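Local coordinates for protein beta-N-acetylglucosaminidase Nag2 (Vibrio harveyi, PDB 6EZS) that probably hydrolyses terminal non-reducing N-acetyl-D-hexosamine residues of N-acetyl-beta-D-hexosaminides, as a family 20 glycoside hydrolase with a barrel-shaped catalytic domain, at residues 272-277 and 582-587; 529-534 and 577-582; 300-305 and 367-372. All coordinates share one frame; numbering follows the deposited sequence.

Contact 1: residues 272-277 and 582-587; sequences CARHFH and WCEIIN. With NAG (2-acetamido-2-deoxy-beta-D-glucopyranose), chain C.
Arg274 and Glu584 meet at the O3/O4 edge of a bound N-acetylglucosamine in the loops that follow strands 265-271 and 574-581 of the TIM-type catalytic barrel, where both residues bind the sugar. Their charge pairing is long, Arg274 NH1 to Glu584 OE2 being 3.6 Å: the oxygen sits over one guanidinium face, so no N-H points at it. Glu305 and Asp271 supply further carboxylates to Arg274. The sugar fastens the pair more firmly. NAG O4 donates to Glu584 OE2 over 2.6 Å and accepts a bent bond from Arg274 NH1, while Arg274 NH2 reaches NAG O3 at a straighter 166°. The arginine chain folds at chi2 (41°), which lays it alongside the glutamate, and NH1 approaches Trp582 CE3 from its guanidinium edge.

Hydrogen bonding between the loops themselves rests on His275, whose ND1 donates to Cys583 O at 2.7 Å, in the ring plane and close to the C=O axis; NE2 is held by Thr335.

Ring packing adds to this: Cys583 SG approaches the His277 ring obliquely, the ring's NE2 being bonded to Asp271 O, and Asn587 CB lies over one face of the His275 ring in a CH-pi contact, 3.7 Å from its centroid.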
loop_
_atom_site.group_PDB
_atom_site.type_symbol
_atom_site.label_atom_id
_atom_site.label_comp_id
_atom_site.label_asym_id
_atom_site.label_seq_id
_atom_site.Cartn_x
_atom_site.Cartn_y
_atom_site.Cartn_z
ATOM N N CYS A 272 -0.885 6.094 -0.933
ATOM C CA CYS A 272 -0.574 7.304 -1.716
ATOM C C CYS A 272 -0.423 8.580 -0.872
ATOM O O CYS A 272 -0.129 9.654 -1.406
ATOM C CB CYS A 272 -1.653 7.536 -2.761
ATOM S SG CYS A 272 -1.717 6.262 -4.032
ATOM N N ALA A 273 -0.623 8.474 0.434
ATOM C CA ALA A 273 -0.493 9.618 1.323
ATOM C C ALA A 273 0.952 9.865 1.712
ATOM O O ALA A 273 1.412 10.999 1.722
ATOM C CB ALA A 273 -1.338 9.407 2.565
ATOM N N ARG A 274 1.661 8.813 2.087
ATOM C CA ARG A 274 3.073 8.952 2.488
ATOM C C ARG A 274 3.928 9.497 1.361
ATOM O O ARG A 274 4.771 10.349 1.577
ATOM C CB ARG A 274 3.644 7.622 2.973
ATOM C CG ARG A 274 3.317 7.285 4.418
ATOM C CD ARG A 274 1.880 7.618 4.823
ATOM N NE ARG A 274 1.640 7.322 6.239
ATOM C CZ ARG A 274 1.435 6.114 6.748
ATOM N NH1 ARG A 274 1.395 5.032 5.951
ATOM N NH2 ARG A 274 1.258 5.987 8.063
ATOM N N HIS A 275 3.703 8.980 0.165
ATOM C CA HIS A 275 4.271 9.511 -1.051
ATOM C C HIS A 275 3.214 9.445 -2.151
ATOM O O HIS A 275 2.433 8.496 -2.231
ATOM C CB HIS A 275 5.534 8.733 -1.428
ATOM C CG HIS A 275 6.726 9.115 -0.609
ATOM N ND1 HIS A 275 7.199 8.346 0.428
ATOM C CD2 HIS A 275 7.511 10.218 -0.642
ATOM C CE1 HIS A 275 8.229 8.953 0.991
ATOM N NE2 HIS A 275 8.442 10.086 0.355
ATOM N N PHE A 276 3.195 10.475 -2.986
ATOM C CA PHE A 276 2.233 10.589 -4.039
ATOM C C PHE A 276 2.748 9.829 -5.258
ATOM O O PHE A 276 3.893 9.987 -5.646
ATOM C CB PHE A 276 2.016 12.059 -4.376
ATOM C CG PHE A 276 1.069 12.278 -5.512
ATOM C CD1 PHE A 276 -0.286 12.067 -5.349
ATOM C CD2 PHE A 276 1.533 12.674 -6.758
ATOM C CE1 PHE A 276 -1.167 12.263 -6.405
ATOM C CE2 PHE A 276 0.661 12.877 -7.814
ATOM C CZ PHE A 276 -0.689 12.673 -7.637
ATOM N N HIS A 277 1.890 9.007 -5.850
ATOM C CA HIS A 277 2.203 8.270 -7.056
ATOM C C HIS A 277 1.271 8.807 -8.107
ATOM O O HIS A 277 0.066 8.903 -7.868
ATOM C CB HIS A 277 1.959 6.778 -6.825
ATOM C CG HIS A 277 2.451 6.301 -5.495
ATOM N ND1 HIS A 277 3.789 6.284 -5.166
ATOM C CD2 HIS A 277 1.786 5.883 -4.395
ATOM C CE1 HIS A 277 3.925 5.862 -3.922
ATOM N NE2 HIS A 277 2.726 5.601 -3.436
ATOM N N TRP A 582 2.795 -0.012 2.090
ATOM C CA TRP A 582 2.945 1.225 2.844
ATOM C C TRP A 582 4.178 1.924 2.292
ATOM O O TRP A 582 5.176 1.277 1.983
ATOM C CB TRP A 582 3.053 0.916 4.326
ATOM C CG TRP A 582 1.871 0.161 4.805
ATOM C CD1 TRP A 582 1.781 -1.187 5.039
ATOM C CD2 TRP A 582 0.566 0.696 5.072
ATOM N NE1 TRP A 582 0.516 -1.510 5.466
ATOM C CE2 TRP A 582 -0.248 -0.376 5.493
ATOM C CE3 TRP A 582 0.012 1.980 5.004
ATOM C CZ2 TRP A 582 -1.582 -0.201 5.838
ATOM C CZ3 TRP A 582 -1.309 2.154 5.368
ATOM C CH2 TRP A 582 -2.090 1.074 5.779
ATOM N N CYS A 583 4.099 3.240 2.137
ATOM C CA CYS A 583 5.042 3.947 1.267
ATOM C C CYS A 583 5.932 4.951 1.948
ATOM O O CYS A 583 6.415 5.875 1.288
ATOM C CB CYS A 583 4.287 4.579 0.100
ATOM S SG CYS A 583 3.817 3.323 -1.098
ATOM N N GLU A 584 6.221 4.717 3.232
ATOM C CA GLU A 584 7.157 5.559 4.013
ATOM C C GLU A 584 8.511 5.746 3.327
ATOM O O GLU A 584 9.083 6.819 3.395
ATOM C CB GLU A 584 7.444 4.971 5.402
ATOM C CG GLU A 584 6.368 5.179 6.445
ATOM C CD GLU A 584 5.275 4.147 6.387
ATOM O OE1 GLU A 584 5.133 3.456 5.350
ATOM O OE2 GLU A 584 4.548 4.034 7.390
ATOM N N ILE A 585 9.023 4.692 2.702
ATOM C CA ILE A 585 10.315 4.753 1.987
ATOM C C ILE A 585 10.229 4.357 0.503
ATOM O O ILE A 585 11.224 4.035 -0.123
ATOM C CB ILE A 585 11.396 3.939 2.727
ATOM C CG1 ILE A 585 10.926 2.502 3.003
ATOM C CG2 ILE A 585 11.724 4.633 4.029
ATOM C CD1 ILE A 585 11.987 1.593 3.580
ATOM N N ILE A 586 9.032 4.434 -0.060
ATOM C CA ILE A 586 8.799 4.177 -1.485
ATOM C C ILE A 586 8.276 5.481 -2.133
ATOM O O ILE A 586 7.147 5.921 -1.869
ATOM C CB ILE A 586 7.822 3.005 -1.666
ATOM C CG1 ILE A 586 8.385 1.748 -0.982
ATOM C CG2 ILE A 586 7.592 2.719 -3.148
ATOM C CD1 ILE A 586 7.360 0.695 -0.673
ATOM N N ASN A 587 9.120 6.116 -2.942
ATOM C CA ASN A 587 8.762 7.390 -3.586
ATOM C C ASN A 587 8.940 7.394 -5.111
ATOM O O ASN A 587 8.923 8.447 -5.721
ATOM C CB ASN A 587 9.534 8.557 -2.938
ATOM C CG ASN A 587 11.025 8.512 -3.220
ATOM O OD1 ASN A 587 11.487 7.754 -4.071
ATOM N ND2 ASN A 587 11.786 9.331 -2.505
HETATM C C1 NAG C . 0.775 -0.590 9.426
HETATM C C2 NAG C . 0.109 0.790 9.656
HETATM C C3 NAG C . 0.611 1.894 8.723
HETATM C C4 NAG C . 2.115 1.879 8.565
HETATM C C5 NAG C . 2.621 0.449 8.439
HETATM C C6 NAG C . 4.146 0.362 8.394
HETATM C C7 NAG C . -2.314 0.955 10.252
HETATM C C8 NAG C . -3.682 0.729 9.677
HETATM N N2 NAG C . -1.344 0.632 9.402
HETATM O O1 NAG C . 0.412 -1.542 10.416
HETATM O O3 NAG C . 0.230 3.169 9.231
HETATM O O4 NAG C . 2.405 2.646 7.397
HETATM O O5 NAG C . 2.140 -0.261 9.572
HETATM O O6 NAG C . 4.507 -0.933 7.905
HETATM O O7 NAG C . -2.137 1.406 11.377
#

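Contact 2: residues 529-534 and 577-582; sequences TYLDMT and IQTALW. With NAG (2-acetamido-2-deoxy-beta-D-glucopyranose), chain C.
Thr529 O is gripped by two donors of strand 574-581, which reach it from opposite faces of the carbonyl plane: the hydroxyl Thr579 OG1 at 2.7 Å and the amide Ala580 N at 3.1 Å. The hydroxyl can do so because Thr579 OG1 is turned opposite its own backbone N (chi1 178°), and Thr579 OG1 also lies against Leu531 CG. In return Leu531 N donates to Ala580 O at 2.9 Å. These two backbone bonds bracket Tyr530 and bridge it to Ala580, after which the chain turns away from the strand in a type I turn from Tyr530 to Met533, closed by Met533 N and Tyr530 O.

Beside the bridge, Leu531 CB packs on Leu581 CD1, whose side chain also faces helix 589-596. Strand 574-581 belongs to the parallel barrel of the catalytic domain, and the bridge fastens to its end the loop following helix 526-529, on the side where the sugar binds.

There Tyr530 and Trp582 form an edge-to-face pair with planes 60° apart. Trp582 NE1 comes down over the centre of the tyrosine ring, 3.5 Å from Tyr530 CZ, while the tyrosine hydroxyl shares a hydrogen bond with NAG O1, which lies at the ring edge. The sugar ring spreads over one face of the indole, with NAG C3 offset toward its rim. Asp532 meets the indole differently: OD1 lies near its plane, at the edge by Trp582 CD1. Its chi1 of 57° sets the carboxylate between backbone N and carbonyl carbon, and the other oxygen, Asp532 OD2, accepts from NAG O6 at 2.6 Å.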
loop_
_atom_site.group_PDB
_atom_site.type_symbol
_atom_site.label_atom_id
_atom_site.label_comp_id
_atom_site.label_asym_id
_atom_site.label_seq_id
_atom_site.Cartn_x
_atom_site.Cartn_y
_atom_site.Cartn_z
ATOM N N THR A 529 1.421 -10.216 4.568
ATOM C CA THR A 529 0.874 -9.460 3.422
ATOM C C THR A 529 1.401 -8.027 3.246
ATOM O O THR A 529 0.998 -7.341 2.303
ATOM C CB THR A 529 -0.665 -9.411 3.481
ATOM O OG1 THR A 529 -1.075 -8.721 4.665
ATOM C CG2 THR A 529 -1.259 -10.813 3.476
ATOM N N TYR A 530 2.315 -7.587 4.114
ATOM C CA TYR A 530 2.883 -6.235 4.019
ATOM C C TYR A 530 4.103 -6.220 3.112
ATOM O O TYR A 530 5.196 -6.613 3.507
ATOM C CB TYR A 530 3.253 -5.699 5.401
ATOM C CG TYR A 530 2.115 -5.124 6.233
ATOM C CD1 TYR A 530 0.791 -5.477 6.015
ATOM C CD2 TYR A 530 2.385 -4.242 7.268
ATOM C CE1 TYR A 530 -0.217 -4.961 6.790
ATOM C CE2 TYR A 530 1.392 -3.744 8.059
ATOM C CZ TYR A 530 0.091 -4.103 7.817
ATOM O OH TYR A 530 -0.908 -3.578 8.602
ATOM N N LEU A 531 3.890 -5.731 1.898
ATOM C CA LEU A 531 4.916 -5.656 0.875
ATOM C C LEU A 531 5.968 -4.573 1.119
ATOM O O LEU A 531 6.971 -4.557 0.402
ATOM C CB LEU A 531 4.258 -5.452 -0.484
ATOM C CG LEU A 531 3.306 -6.588 -0.872
ATOM C CD1 LEU A 531 2.731 -6.394 -2.261
ATOM C CD2 LEU A 531 4.001 -7.947 -0.818
ATOM N N ASP A 532 5.759 -3.707 2.120
ATOM C CA ASP A 532 6.807 -2.768 2.556
ATOM C C ASP A 532 7.933 -3.444 3.317
ATOM O O ASP A 532 9.014 -2.860 3.484
ATOM C CB ASP A 532 6.263 -1.542 3.342
ATOM C CG ASP A 532 5.452 -1.911 4.584
ATOM O OD1 ASP A 532 4.620 -2.842 4.516
ATOM O OD2 ASP A 532 5.616 -1.234 5.622
ATOM N N MET A 533 7.695 -4.679 3.749
ATOM C CA MET A 533 8.710 -5.437 4.431
ATOM C C MET A 533 9.822 -5.905 3.489
ATOM O O MET A 533 9.558 -6.277 2.342
ATOM C CB MET A 533 8.097 -6.652 5.111
ATOM C CG MET A 533 7.077 -6.322 6.173
ATOM S SD MET A 533 7.824 -5.440 7.551
ATOM C CE MET A 533 6.605 -4.124 7.622
ATOM N N THR A 534 11.052 -5.906 4.000
ATOM C CA THR A 534 12.220 -6.360 3.259
ATOM C C THR A 534 12.023 -7.763 2.705
ATOM O O THR A 534 11.285 -8.571 3.267
ATOM C CB THR A 534 13.512 -6.349 4.126
ATOM O OG1 THR A 534 13.349 -7.143 5.322
ATOM C CG2 THR A 534 13.917 -4.917 4.497
ATOM N N ILE A 577 -9.006 -11.691 1.122
ATOM C CA ILE A 577 -7.616 -11.469 1.492
ATOM C C ILE A 577 -7.157 -10.170 0.862
ATOM O O ILE A 577 -7.627 -9.785 -0.204
ATOM C CB ILE A 577 -6.706 -12.657 1.036
ATOM C CG1 ILE A 577 -6.738 -13.799 2.057
ATOM C CG2 ILE A 577 -5.235 -12.249 0.958
ATOM C CD1 ILE A 577 -8.002 -14.609 2.103
ATOM N N GLN A 578 -6.223 -9.504 1.525
ATOM C CA GLN A 578 -5.621 -8.308 0.963
ATOM C C GLN A 578 -4.137 -8.160 1.280
ATOM O O GLN A 578 -3.673 -8.532 2.346
ATOM C CB GLN A 578 -6.371 -7.066 1.429
ATOM C CG GLN A 578 -5.873 -5.798 0.772
ATOM C CD GLN A 578 -6.834 -4.667 0.948
ATOM O OE1 GLN A 578 -7.749 -4.504 0.141
ATOM N NE2 GLN A 578 -6.647 -3.877 2.021
ATOM N N THR A 579 -3.416 -7.571 0.337
ATOM C CA THR A 579 -1.996 -7.280 0.510
ATOM C C THR A 579 -1.825 -5.768 0.411
ATOM O O THR A 579 -2.612 -5.104 -0.253
ATOM C CB THR A 579 -1.107 -8.085 -0.478
ATOM O OG1 THR A 579 0.262 -7.720 -0.283
ATOM C CG2 THR A 579 -1.479 -7.844 -1.917
ATOM N N ALA A 580 -0.842 -5.219 1.112
ATOM C CA ALA A 580 -0.725 -3.759 1.220
ATOM C C ALA A 580 0.693 -3.272 1.052
ATOM O O ALA A 580 1.629 -3.926 1.494
ATOM C CB ALA A 580 -1.296 -3.254 2.540
ATOM N N LEU A 581 0.820 -2.101 0.423
ATOM C CA LEU A 581 2.099 -1.422 0.262
ATOM C C LEU A 581 2.051 -0.098 1.000
ATOM O O LEU A 581 1.353 0.811 0.599
ATOM C CB LEU A 581 2.430 -1.190 -1.212
ATOM C CG LEU A 581 3.873 -0.745 -1.479
ATOM C CD1 LEU A 581 4.893 -1.836 -1.142
ATOM C CD2 LEU A 581 4.035 -0.315 -2.924
ATOM N N TRP A 582 2.795 -0.012 2.090
ATOM C CA TRP A 582 2.945 1.225 2.844
ATOM C C TRP A 582 4.178 1.924 2.292
ATOM O O TRP A 582 5.176 1.277 1.983
ATOM C CB TRP A 582 3.053 0.916 4.326
ATOM C CG TRP A 582 1.871 0.161 4.805
ATOM C CD1 TRP A 582 1.781 -1.187 5.039
ATOM C CD2 TRP A 582 0.566 0.696 5.072
ATOM N NE1 TRP A 582 0.516 -1.510 5.466
ATOM C CE2 TRP A 582 -0.248 -0.376 5.493
ATOM C CE3 TRP A 582 0.012 1.980 5.004
ATOM C CZ2 TRP A 582 -1.582 -0.201 5.838
ATOM C CZ3 TRP A 582 -1.309 2.154 5.368
ATOM C CH2 TRP A 582 -2.090 1.074 5.779
HETATM C C1 NAG C . 0.775 -0.590 9.426
HETATM C C2 NAG C . 0.109 0.790 9.656
HETATM C C3 NAG C . 0.611 1.894 8.723
HETATM C C4 NAG C . 2.115 1.879 8.565
HETATM C C5 NAG C . 2.621 0.449 8.439
HETATM C C6 NAG C . 4.146 0.362 8.394
HETATM C C7 NAG C . -2.314 0.955 10.252
HETATM C C8 NAG C . -3.682 0.729 9.677
HETATM N N2 NAG C . -1.344 0.632 9.402
HETATM O O1 NAG C . 0.412 -1.542 10.416
HETATM O O3 NAG C . 0.230 3.169 9.231
HETATM O O4 NAG C . 2.405 2.646 7.397
HETATM O O5 NAG C . 2.140 -0.261 9.572
HETATM O O6 NAG C . 4.507 -0.933 7.905
HETATM O O7 NAG C . -2.137 1.406 11.377
#

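Contact 3: residues 300-305 and 367-372; sequences HLTDDE and EIDVPG
The His300 imidazole is held at its edges by two carboxylates. Glu367 OE1 lies practically in the ring plane, and His300 ND1 donates to it at 2.8 Å with an angle of 165°; the same hydrogen bond reaches the glutamate from well above the carboxylate plane, and ring and carboxylate are turned 73° apart. At the other nitrogen, His300 NE2 donates to Asp303 OD2 over 2.7 Å, on the anti side but tilted out of the carboxylate plane. Over one ring face sits a water, and Asp369 OD2 approaches His300 CE1 obliquely at 3.3 Å. The two bonds to its ring nitrogens fix the rotation of the imidazole. Asp303 is itself tied back, its OD1 accepting from Asp304 N and sharing a hydrogen bond with His373 ND1.

The backbones are joined by side chain and solvent. Thr302 OG1 accepts an almost straight bond from Asp369 N at 2.9 Å, its chi1 of 80° turning the hydroxyl toward Asp369. A second water donates to Asp369 O and accepts from Thr302 OG1, and the water over the imidazole accepts from Thr302 N and donates to Glu367 O. Thr302 CG2 also packs on Ile368 CD1.

These are the ends of neighbouring parallel strands, 296-303 and 363-370, of the catalytic barrel. Glu367 also bonds His298 and Trp487. Beyond, strand 431-435 flanks 363-370 on its other side, while Ile368 and Val370 face helix 410-426.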
loop_
_atom_site.group_PDB
_atom_site.type_symbol
_atom_site.label_atom_id
_atom_site.label_comp_id
_atom_site.label_asym_id
_atom_site.label_seq_id
_atom_site.Cartn_x
_atom_site.Cartn_y
_atom_site.Cartn_z
ATOM N N HIS A 300 -5.514 4.190 -0.408
ATOM C CA HIS A 300 -5.217 4.872 0.833
ATOM C C HIS A 300 -4.828 6.322 0.500
ATOM O O HIS A 300 -3.656 6.630 0.242
ATOM C CB HIS A 300 -4.107 4.139 1.582
ATOM C CG HIS A 300 -3.896 4.639 2.968
ATOM N ND1 HIS A 300 -4.758 4.336 3.993
ATOM C CD2 HIS A 300 -2.952 5.448 3.501
ATOM C CE1 HIS A 300 -4.355 4.928 5.104
ATOM N NE2 HIS A 300 -3.265 5.617 4.831
ATOM N N LEU A 301 -5.836 7.198 0.507
ATOM C CA LEU A 301 -5.733 8.562 -0.029
ATOM C C LEU A 301 -5.339 9.642 0.975
ATOM O O LEU A 301 -4.887 10.707 0.573
ATOM C CB LEU A 301 -7.068 8.963 -0.660
ATOM C CG LEU A 301 -7.444 8.224 -1.939
ATOM C CD1 LEU A 301 -8.933 8.353 -2.206
ATOM C CD2 LEU A 301 -6.608 8.743 -3.104
ATOM N N THR A 302 -5.535 9.373 2.266
ATOM C CA THR A 302 -5.324 10.366 3.319
ATOM C C THR A 302 -4.526 9.747 4.451
ATOM O O THR A 302 -4.710 8.576 4.793
ATOM C CB THR A 302 -6.648 10.923 3.903
ATOM O OG1 THR A 302 -7.202 9.994 4.846
ATOM C CG2 THR A 302 -7.682 11.214 2.794
ATOM N N ASP A 303 -3.642 10.547 5.029
ATOM C CA ASP A 303 -2.893 10.145 6.210
ATOM C C ASP A 303 -2.311 11.410 6.832
ATOM O O ASP A 303 -2.690 12.518 6.431
ATOM C CB ASP A 303 -1.800 9.106 5.850
ATOM C CG ASP A 303 -1.631 8.023 6.925
ATOM O OD1 ASP A 303 -1.485 8.387 8.111
ATOM O OD2 ASP A 303 -1.658 6.820 6.598
ATOM N N ASP A 304 -1.426 11.248 7.814
ATOM C CA ASP A 304 -0.757 12.381 8.456
ATOM C C ASP A 304 0.124 13.209 7.515
ATOM O O ASP A 304 0.196 14.417 7.639
ATOM C CB ASP A 304 0.120 11.886 9.603
ATOM C CG ASP A 304 -0.665 11.244 10.706
ATOM O OD1 ASP A 304 -1.683 11.809 11.129
ATOM O OD2 ASP A 304 -0.253 10.171 11.182
ATOM N N GLU A 305 0.772 12.527 6.578
ATOM C CA GLU A 305 1.797 13.095 5.717
ATOM C C GLU A 305 1.255 13.622 4.397
ATOM O O GLU A 305 2.012 14.193 3.622
ATOM C CB GLU A 305 2.855 12.040 5.430
ATOM C CG GLU A 305 3.608 11.572 6.671
ATOM C CD GLU A 305 2.849 10.564 7.543
ATOM O OE1 GLU A 305 1.846 9.939 7.106
ATOM O OE2 GLU A 305 3.257 10.406 8.705
ATOM N N GLU A 367 -10.335 5.349 1.014
ATOM C CA GLU A 367 -10.135 5.400 2.460
ATOM C C GLU A 367 -9.872 6.809 2.894
ATOM O O GLU A 367 -8.961 7.450 2.398
ATOM C CB GLU A 367 -8.982 4.515 2.937
ATOM C CG GLU A 367 -8.821 4.499 4.459
ATOM C CD GLU A 367 -7.622 3.693 4.946
ATOM O OE1 GLU A 367 -7.134 2.799 4.224
ATOM O OE2 GLU A 367 -7.130 3.959 6.061
ATOM N N ILE A 368 -10.663 7.242 3.871
ATOM C CA ILE A 368 -10.574 8.536 4.498
ATOM C C ILE A 368 -10.370 8.257 5.982
ATOM O O ILE A 368 -11.276 7.751 6.645
ATOM C CB ILE A 368 -11.892 9.330 4.287
ATOM C CG1 ILE A 368 -12.309 9.344 2.804
ATOM C CG2 ILE A 368 -11.761 10.748 4.821
ATOM C CD1 ILE A 368 -11.304 9.962 1.848
ATOM N N ASP A 369 -9.188 8.598 6.499
ATOM C CA ASP A 369 -8.808 8.294 7.899
ATOM C C ASP A 369 -9.275 9.306 8.934
ATOM O O ASP A 369 -8.842 10.460 8.917
ATOM C CB ASP A 369 -7.283 8.206 8.028
ATOM C CG ASP A 369 -6.728 6.857 7.625
ATOM O OD1 ASP A 369 -7.515 5.933 7.346
ATOM O OD2 ASP A 369 -5.483 6.729 7.604
ATOM N N VAL A 370 -10.132 8.850 9.847
ATOM C CA VAL A 370 -10.581 9.617 11.021
ATOM C C VAL A 370 -10.790 8.650 12.205
ATOM O O VAL A 370 -10.958 7.445 11.952
ATOM C CB VAL A 370 -11.907 10.358 10.736
ATOM C CG1 VAL A 370 -11.720 11.444 9.696
ATOM C CG2 VAL A 370 -13.021 9.402 10.308
ATOM N N PRO A 371 -10.762 9.113 13.472
ATOM C CA PRO A 371 -10.353 10.469 13.877
ATOM C C PRO A 371 -8.842 10.654 13.909
ATOM O O PRO A 371 -8.359 11.776 13.871
ATOM C CB PRO A 371 -10.898 10.570 15.304
ATOM C CG PRO A 371 -10.824 9.173 15.810
ATOM C CD PRO A 371 -11.225 8.331 14.636
ATOM N N GLY A 372 -8.120 9.553 14.026
ATOM C CA GLY A 372 -6.679 9.553 13.969
ATOM C C GLY A 372 -6.157 9.587 12.552
ATOM O O GLY A 372 -6.909 9.554 11.579
HETATM O O HOH W 1 -6.474 6.705 3.692
HETATM O O HOH W 2 -6.810 11.411 7.116
#

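Overall arrangement
All three contacts lie in the family 20 catalytic domain, at the strand ends that surround the bound N-acetylglucosamine. Contacts 1 and 2 both touch the sugar and share Trp582; their centres are 13 Å apart, and Ile586 CD1 packs on Leu581 CD1 at 3.6 Å. Contact 3 stands behind them as a second shell: the nearest side-chain atoms of Asp303 are about 5 Å from the sugar, and Glu305 OE1 holds Arg274 NE of contact 1 at 2.8 Å. Its link to contact 2 is looser, through Trp582 CZ3 and His300 NE2, 4.0 Å apart, with centres 18 Å apart. Along the chain, contacts 2 and 3 follow in series, both nested within the loop closed by contact 1.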